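Local coordinates for hypothetical shikimate 5-dehydrogenase-like protein HI0607 (Haemophilus influenzae, PDB 1NPY) that catalyses the NADP(+)-dependent oxidation of shikimate to 3-dehydroshikimate in vitro, although its low activity suggests that shikimate may not be its biological substrate, at residues A[105-110]-A[132-137]; A[114-119]-A[231-236]. One frame throughout, in Å; residues are numbered along the deposited sequence.

Contact 1: A[105-110]-A[132-137]; sequences IAIVKL and KAVVAA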
ATOM      1  N   ILE A 105       2.917   4.276  -5.039  1.00 10.38           N
ATOM      2  CA  ILE A 105       3.382   3.791  -6.338  1.00 11.74           C
ATOM      3  C   ILE A 105       2.529   2.610  -6.794  1.00 11.45           C
ATOM      4  O   ILE A 105       2.137   2.549  -7.960  1.00 11.88           O
ATOM      5  CB  ILE A 105       4.887   3.473  -6.322  1.00 11.33           C
ATOM      6  CG1 ILE A 105       5.705   4.725  -6.005  1.00 13.02           C
ATOM      7  CG2 ILE A 105       5.388   2.928  -7.655  1.00 15.06           C
ATOM      8  CD1 ILE A 105       7.145   4.441  -5.691  1.00 13.33           C
ATOM      9  N   ALA A 106       2.278   1.655  -5.905  1.00 12.26           N
ATOM     10  CA  ALA A 106       1.487   0.472  -6.254  1.00 12.72           C
ATOM     11  C   ALA A 106       0.086   0.836  -6.721  1.00 11.99           C
ATOM     12  O   ALA A 106      -0.418   0.237  -7.677  1.00 11.82           O
ATOM     13  CB  ALA A 106       1.415  -0.519  -5.080  1.00 11.84           C
ATOM     14  N   ILE A 107      -0.530   1.830  -6.089  1.00 12.23           N
ATOM     15  CA  ILE A 107      -1.914   2.153  -6.411  1.00 12.31           C
ATOM     16  C   ILE A 107      -1.953   2.816  -7.793  1.00 11.36           C
ATOM     17  O   ILE A 107      -2.770   2.456  -8.642  1.00 11.49           O
ATOM     18  CB  ILE A 107      -2.636   2.982  -5.341  1.00 12.64           C
ATOM     19  CG1 ILE A 107      -2.810   2.155  -4.060  1.00 15.24           C
ATOM     20  CG2 ILE A 107      -4.022   3.317  -5.897  1.00 11.41           C
ATOM     21  CD1 ILE A 107      -2.725   2.964  -2.814  1.00 18.13           C
ATOM     22  N   VAL A 108      -1.001   3.708  -8.040  1.00 11.16           N
ATOM     23  CA  VAL A 108      -0.854   4.335  -9.358  1.00 11.50           C
ATOM     24  C   VAL A 108      -0.647   3.264 -10.432  1.00 12.02           C
ATOM     25  O   VAL A 108      -1.256   3.325 -11.506  1.00 12.47           O
ATOM     26  CB  VAL A 108       0.334   5.314  -9.376  1.00 10.52           C
ATOM     27  CG1 VAL A 108       0.639   5.779 -10.818  1.00 13.27           C
ATOM     28  CG2 VAL A 108       0.093   6.519  -8.480  1.00 11.05           C
ATOM     29  N   LYS A 109       0.239   2.306 -10.175  1.00 11.55           N
ATOM     30  CA  LYS A 109       0.447   1.185 -11.073  1.00 12.53           C
ATOM     31  C   LYS A 109      -0.771   0.312 -11.352  1.00 12.49           C
ATOM     32  O   LYS A 109      -0.980  -0.107 -12.497  1.00 13.69           O
ATOM     33  CB  LYS A 109       1.644   0.316 -10.652  1.00 12.96           C
ATOM     34  CG  LYS A 109       2.992   1.027 -10.817  1.00 19.36           C
ATOM     35  CD  LYS A 109       4.192   0.087 -10.756  1.00 24.92           C
ATOM     36  CE  LYS A 109       5.503   0.686 -11.298  1.00 29.75           C
ATOM     37  NZ  LYS A 109       5.293   1.765 -12.312  1.00 33.56           N
ATOM     38  N   LEU A 110      -1.570   0.019 -10.327  1.00 11.48           N
ATOM     39  CA  LEU A 110      -2.782  -0.756 -10.522  1.00 10.95           C
ATOM     40  C   LEU A 110      -3.879  -0.014 -11.285  1.00 11.31           C
ATOM     41  O   LEU A 110      -4.611  -0.622 -12.085  1.00 11.09           O
ATOM     42  CB  LEU A 110      -3.296  -1.223  -9.159  1.00 12.17           C
ATOM     43  CG  LEU A 110      -2.399  -2.273  -8.509  1.00 12.72           C
ATOM     44  CD1 LEU A 110      -2.685  -2.345  -7.021  1.00 16.04           C
ATOM     45  CD2 LEU A 110      -2.637  -3.635  -9.166  1.00 15.12           C
ATOM     46  N   LYS A 132      -5.283   8.036   2.128  1.00 12.52           N
ATOM     47  CA  LYS A 132      -4.538   9.140   1.549  1.00 14.30           C
ATOM     48  C   LYS A 132      -3.780   8.706   0.293  1.00 13.51           C
ATOM     49  O   LYS A 132      -3.874   9.361  -0.739  1.00 13.43           O
ATOM     50  CB  LYS A 132      -3.656   9.755   2.643  1.00 15.43           C
ATOM     51  CG  LYS A 132      -3.255  11.186   2.443  1.00 19.10           C
ATOM     52  CD  LYS A 132      -2.445  11.612   3.680  1.00 19.84           C
ATOM     53  CE  LYS A 132      -1.902  13.010   3.545  1.00 22.64           C
ATOM     54  NZ  LYS A 132      -1.216  13.327   4.829  1.00 22.38           N
ATOM     55  N   ALA A 133      -3.112   7.557   0.332  1.00 12.24           N
ATOM     56  CA  ALA A 133      -2.398   6.995  -0.810  1.00 12.32           C
ATOM     57  C   ALA A 133      -3.341   6.732  -1.980  1.00 12.11           C
ATOM     58  O   ALA A 133      -3.044   7.109  -3.100  1.00 11.48           O
ATOM     59  CB  ALA A 133      -1.714   5.699  -0.437  1.00 12.91           C
ATOM     60  N   VAL A 134      -4.510   6.169  -1.712  1.00 10.63           N
ATOM     61  CA  VAL A 134      -5.517   5.956  -2.746  1.00 10.05           C
ATOM     62  C   VAL A 134      -5.994   7.266  -3.390  1.00 11.18           C
ATOM     63  O   VAL A 134      -5.980   7.401  -4.622  1.00 10.74           O
ATOM     64  CB  VAL A 134      -6.688   5.127  -2.163  1.00 11.00           C
ATOM     65  CG1 VAL A 134      -7.859   5.187  -3.130  1.00 12.23           C
ATOM     66  CG2 VAL A 134      -6.196   3.691  -1.865  1.00  9.97           C
ATOM     67  N   VAL A 135      -6.408   8.225  -2.566  1.00 10.65           N
ATOM     68  CA  VAL A 135      -6.937   9.488  -3.050  1.00 11.38           C
ATOM     69  C   VAL A 135      -5.884  10.217  -3.881  1.00 12.36           C
ATOM     70  O   VAL A 135      -6.182  10.757  -4.954  1.00 12.38           O
ATOM     71  CB  VAL A 135      -7.483  10.347  -1.907  1.00 12.10           C
ATOM     72  CG1 VAL A 135      -7.899  11.735  -2.401  1.00 13.76           C
ATOM     73  CG2 VAL A 135      -8.663   9.642  -1.277  1.00 10.95           C
ATOM     74  N   ALA A 136      -4.649  10.229  -3.388  1.00 11.91           N
ATOM     75  CA  ALA A 136      -3.573  10.921  -4.098  1.00 11.13           C
ATOM     76  C   ALA A 136      -3.207  10.255  -5.409  1.00 12.35           C
ATOM     77  O   ALA A 136      -2.865  10.919  -6.399  1.00 12.82           O
ATOM     78  CB  ALA A 136      -2.339  11.023  -3.196  1.00 11.97           C
ATOM     79  N   ALA A 137      -3.241   8.927  -5.405  1.00 11.54           N
ATOM     80  CA  ALA A 137      -2.953   8.170  -6.613  1.00 12.05           C
ATOM     81  C   ALA A 137      -3.987   8.439  -7.696  1.00 12.10           C
ATOM     82  O   ALA A 137      -3.646   8.603  -8.874  1.00 13.01           O
ATOM     83  CB  ALA A 137      -2.812   6.684  -6.323  1.00 11.20           C
TER
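Segments 105-110 and 132-137 are short helical runs whose axes come within 8.8 Å and cross at -45°, with Val108 and Ala137 nearest in backbone register. The second run belongs to helix 131-140, the helix that follows strand 122-125 and the glycine-rich turn in this Rossmann-type nucleotide-binding fold. By similarity, Gly126 to Met130 of that turn bind NADP(+).

Such an approach shows how two helices can draw close when one of them offers small residues. Here Ile107 supplies the bulk, while Ala133 and Ala137 present only their CB methyls, with Val134 adding CG2. The two branches of Ile107 have separate tasks. Its CG1 lies anti to the carbonyl carbon (chi1 -67°). From there a chi2 of 146°, some way off fully extended, turns CD1 to its place against both Ala133 CB, at 3.8 Å, and Val134 CG2, at 3.7 Å. The side chains of Ile107 and Val134 cross at about a right angle, and they touch through these two methyls.

Every touch across the interface is apolar, and four of the five participating residues are buried. Ile107 lies close to Met130, and Ala133 is near Asp103, which is inferred to bind substrate. Val182 and Ile84, both from loops, touch Val134 and Ala133 respectively. One turn after Ala133, Ala137 CB is the meeting point of two branched residues, touching Ile107 CG2 and Val108 CG2, each at 3.6 Å.

Contact 2: A[114-119]-A[231-236]; sequences YHLNKN and QTISGA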
ATOM      1  N   TYR A 114      -5.117  -1.870 -14.731  1.00 15.51           N
ATOM      2  CA  TYR A 114      -6.520  -2.187 -14.965  1.00 15.83           C
ATOM      3  C   TYR A 114      -7.199  -1.198 -15.924  1.00 15.82           C
ATOM      4  O   TYR A 114      -8.417  -1.253 -16.142  1.00 15.45           O
ATOM      5  CB  TYR A 114      -7.238  -2.276 -13.616  1.00 16.33           C
ATOM      6  CG  TYR A 114      -6.993  -3.588 -12.899  1.00 16.26           C
ATOM      7  CD1 TYR A 114      -7.783  -4.693 -13.179  1.00 19.73           C
ATOM      8  CD2 TYR A 114      -5.927  -3.737 -12.022  1.00 16.13           C
ATOM      9  CE1 TYR A 114      -7.558  -5.905 -12.566  1.00 21.87           C
ATOM     10  CE2 TYR A 114      -5.680  -4.938 -11.414  1.00 17.21           C
ATOM     11  CZ  TYR A 114      -6.509  -6.015 -11.684  1.00 21.06           C
ATOM     12  OH  TYR A 114      -6.288  -7.230 -11.092  1.00 23.05           O
ATOM     13  N   HIS A 115      -6.420  -0.290 -16.499  1.00 15.98           N
ATOM     14  CA  HIS A 115      -6.917   0.711 -17.447  1.00 18.67           C
ATOM     15  C   HIS A 115      -8.153   1.433 -16.926  1.00 17.44           C
ATOM     16  O   HIS A 115      -9.176   1.576 -17.613  1.00 17.92           O
ATOM     17  CB  HIS A 115      -7.208   0.053 -18.790  1.00 19.68           C
ATOM     18  CG  HIS A 115      -6.073  -0.759 -19.319  1.00 25.69           C
ATOM     19  ND1 HIS A 115      -4.860  -0.204 -19.667  1.00 32.41           N
ATOM     20  CD2 HIS A 115      -5.982  -2.081 -19.598  1.00 30.94           C
ATOM     21  CE1 HIS A 115      -4.063  -1.153 -20.122  1.00 30.82           C
ATOM     22  NE2 HIS A 115      -4.718  -2.300 -20.088  1.00 31.98           N
ATOM     23  N   LEU A 116      -8.085   1.881 -15.678  1.00 15.81           N
ATOM     24  CA  LEU A 116      -9.241   2.566 -15.118  1.00 15.88           C
ATOM     25  C   LEU A 116      -9.361   3.889 -15.860  1.00 16.06           C
ATOM     26  O   LEU A 116      -8.359   4.527 -16.165  1.00 16.85           O
ATOM     27  CB  LEU A 116      -9.087   2.829 -13.617  1.00 15.77           C
ATOM     28  CG  LEU A 116      -8.901   1.529 -12.832  1.00 14.24           C
ATOM     29  CD1 LEU A 116      -8.990   1.792 -11.347  1.00 12.60           C
ATOM     30  CD2 LEU A 116      -9.926   0.445 -13.205  1.00 16.30           C
ATOM     31  N   ASN A 117     -10.603   4.281 -16.105  1.00 17.43           N
ATOM     32  CA  ASN A 117     -10.985   5.421 -16.940  1.00 18.62           C
ATOM     33  C   ASN A 117     -11.019   6.684 -16.083  1.00 17.59           C
ATOM     34  O   ASN A 117     -11.873   6.794 -15.190  1.00 16.87           O
ATOM     35  CB  ASN A 117     -12.395   5.089 -17.431  1.00 19.86           C
ATOM     36  CG  ASN A 117     -12.999   6.149 -18.330  1.00 24.10           C
ATOM     37  OD1 ASN A 117     -14.112   5.959 -18.834  1.00 34.41           O
ATOM     38  ND2 ASN A 117     -12.281   7.237 -18.554  1.00 24.28           N
ATOM     39  N   LYS A 118     -10.099   7.621 -16.306  1.00 16.70           N
ATOM     40  CA  LYS A 118     -10.043   8.840 -15.497  1.00 18.03           C
ATOM     41  C   LYS A 118     -11.318   9.689 -15.541  1.00 18.11           C
ATOM     42  O   LYS A 118     -11.503  10.558 -14.700  1.00 18.64           O
ATOM     43  CB  LYS A 118      -8.833   9.714 -15.854  1.00 19.04           C
ATOM     44  CG  LYS A 118      -8.912  10.356 -17.242  1.00 21.39           C
ATOM     45  CD  LYS A 118      -7.744  11.260 -17.539  1.00 26.28           C
ATOM     46  CE  LYS A 118      -7.999  12.150 -18.763  1.00 29.59           C
ATOM     47  NZ  LYS A 118      -9.344  12.813 -18.876  1.00 32.00           N
ATOM     48  N   ASN A 119     -12.197   9.435 -16.503  1.00 18.36           N
ATOM     49  CA  ASN A 119     -13.466  10.149 -16.569  1.00 18.90           C
ATOM     50  C   ASN A 119     -14.550   9.520 -15.708  1.00 18.16           C
ATOM     51  O   ASN A 119     -15.651  10.055 -15.561  1.00 19.97           O
ATOM     52  CB  ASN A 119     -13.935  10.202 -18.022  1.00 19.96           C
ATOM     53  CG  ASN A 119     -13.009  11.044 -18.871  1.00 20.97           C
ATOM     54  OD1 ASN A 119     -12.636  12.142 -18.461  1.00 24.81           O
ATOM     55  ND2 ASN A 119     -12.605  10.526 -20.029  1.00 29.65           N
ATOM     56  N   GLN A 231     -15.416  -5.938 -12.494  1.00 15.10           N
ATOM     57  CA  GLN A 231     -13.969  -6.012 -12.386  1.00 15.17           C
ATOM     58  C   GLN A 231     -13.596  -5.851 -10.920  1.00 14.33           C
ATOM     59  O   GLN A 231     -14.206  -5.029 -10.240  1.00 14.32           O
ATOM     60  CB  GLN A 231     -13.352  -4.886 -13.202  1.00 15.78           C
ATOM     61  CG  GLN A 231     -11.844  -4.851 -13.193  1.00 22.10           C
ATOM     62  CD  GLN A 231     -11.303  -3.793 -14.133  1.00 29.13           C
ATOM     63  OE1 GLN A 231     -11.393  -3.938 -15.351  1.00 36.74           O
ATOM     64  NE2 GLN A 231     -10.747  -2.728 -13.576  1.00 32.41           N
ATOM     65  N   THR A 232     -12.677  -6.665 -10.422  1.00 14.44           N
ATOM     66  CA  THR A 232     -12.181  -6.511  -9.058  1.00 14.13           C
ATOM     67  C   THR A 232     -10.665  -6.393  -8.955  1.00 13.89           C
ATOM     68  O   THR A 232      -9.921  -6.981  -9.741  1.00 14.62           O
ATOM     69  CB  THR A 232     -12.595  -7.662  -8.153  1.00 13.95           C
ATOM     70  OG1 THR A 232     -12.038  -8.897  -8.616  1.00 17.24           O
ATOM     71  CG2 THR A 232     -14.077  -7.867  -8.110  1.00 13.93           C
ATOM     72  N   ILE A 233     -10.248  -5.594  -7.982  1.00 11.97           N
ATOM     73  CA  ILE A 233      -8.856  -5.396  -7.577  1.00 12.60           C
ATOM     74  C   ILE A 233      -8.789  -5.649  -6.076  1.00 12.83           C
ATOM     75  O   ILE A 233      -9.558  -5.042  -5.342  1.00 11.12           O
ATOM     76  CB  ILE A 233      -8.384  -3.963  -7.889  1.00 12.37           C
ATOM     77  CG1 ILE A 233      -8.718  -3.621  -9.338  1.00 14.30           C
ATOM     78  CG2 ILE A 233      -6.858  -3.810  -7.665  1.00 14.61           C
ATOM     79  CD1 ILE A 233      -8.324  -2.229  -9.705  1.00 12.47           C
ATOM     80  N   SER A 234      -7.916  -6.548  -5.631  1.00 13.97           N
ATOM     81  CA  SER A 234      -7.917  -7.023  -4.253  1.00 15.31           C
ATOM     82  C   SER A 234      -6.709  -6.455  -3.536  1.00 14.91           C
ATOM     83  O   SER A 234      -5.743  -6.070  -4.184  1.00 12.43           O
ATOM     84  CB  SER A 234      -7.857  -8.555  -4.273  1.00 18.02           C
ATOM     85  OG  SER A 234      -7.170  -9.008  -3.124  1.00 22.34           O
ATOM     86  N   GLY A 235      -6.754  -6.390  -2.211  1.00 15.60           N
ATOM     87  CA  GLY A 235      -5.682  -5.801  -1.430  1.00 15.29           C
ATOM     88  C   GLY A 235      -4.395  -6.602  -1.481  1.00 15.21           C
ATOM     89  O   GLY A 235      -3.313  -6.066  -1.233  1.00 15.09           O
ATOM     90  N   ALA A 236      -4.508  -7.888  -1.792  1.00 15.76           N
ATOM     91  CA  ALA A 236      -3.329  -8.730  -1.937  1.00 15.74           C
ATOM     92  C   ALA A 236      -2.432  -8.213  -3.060  1.00 15.45           C
ATOM     93  O   ALA A 236      -1.206  -8.259  -2.947  1.00 15.11           O
ATOM     94  CB  ALA A 236      -3.707 -10.169  -2.174  1.00 16.85           C
TER
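Ser234 OG accepts a hydrogen bond from Ala236 N at 3.2 Å, the N-cap bond with which the chain enters helix 235-251 just past strand 231-233. The residues of that strand carry the contact with segment 114-119. Leu116 CD2 lies 3.3 Å from Gln231 NE2, and Tyr114 CB lies against the same nitrogen at 3.5 Å. The amide reaches this place on an extended chain, with CG anti to the backbone N (chi1 -179°). Its plane is turned 49° from that of the Tyr114 ring, and Gln231 CD comes within 3.8 Å of Tyr114 CD1 in an oblique approach.

Strand 231-233 is an outermost strand of the parallel Rossmann-type sheet and pairs through its backbone with strand 208-211, whose Val208 also touches Leu116 and Gln231. The opposing loop starts where helix 102-113 stops, in a Schellman motif with His115, at positive phi, as its C-prime residue.

Ile233, two residues after Gln231, deals with the tyrosine ring differently. Its CG1 stands 3.8 Å from the centroid of the Tyr114 ring and 6° off the normal, a CH-pi contact over the middle of one face. Ile233 CD1 covers the CG and CD2 side of that face, 3.7 Å from Tyr114 CD2, and sits at the looser distance of 4.4 Å from Leu116 CD1.

In the fold
From the N terminus, the chain passes through the mixed sheet that includes strands 7-12 and 96-100 before entering helix 102-113, the source of the first half of contact 1. The loop at 114-119 follows at once, then strand 122-125 and helix 131-140, where contact 1 closes a short loop of 21 residues. Contact 2 closes a much longer one, of 111 residues, when the chain returns at strand 231-233. Because the segments alternate along the sequence, the two closures cross. Contact 1 ties helix 102-113 to helix 131-140, the helix after the glycine-rich turn, and contact 2 ties the loop that follows helix 102-113 to strand 231-233 at one edge of the parallel sheet.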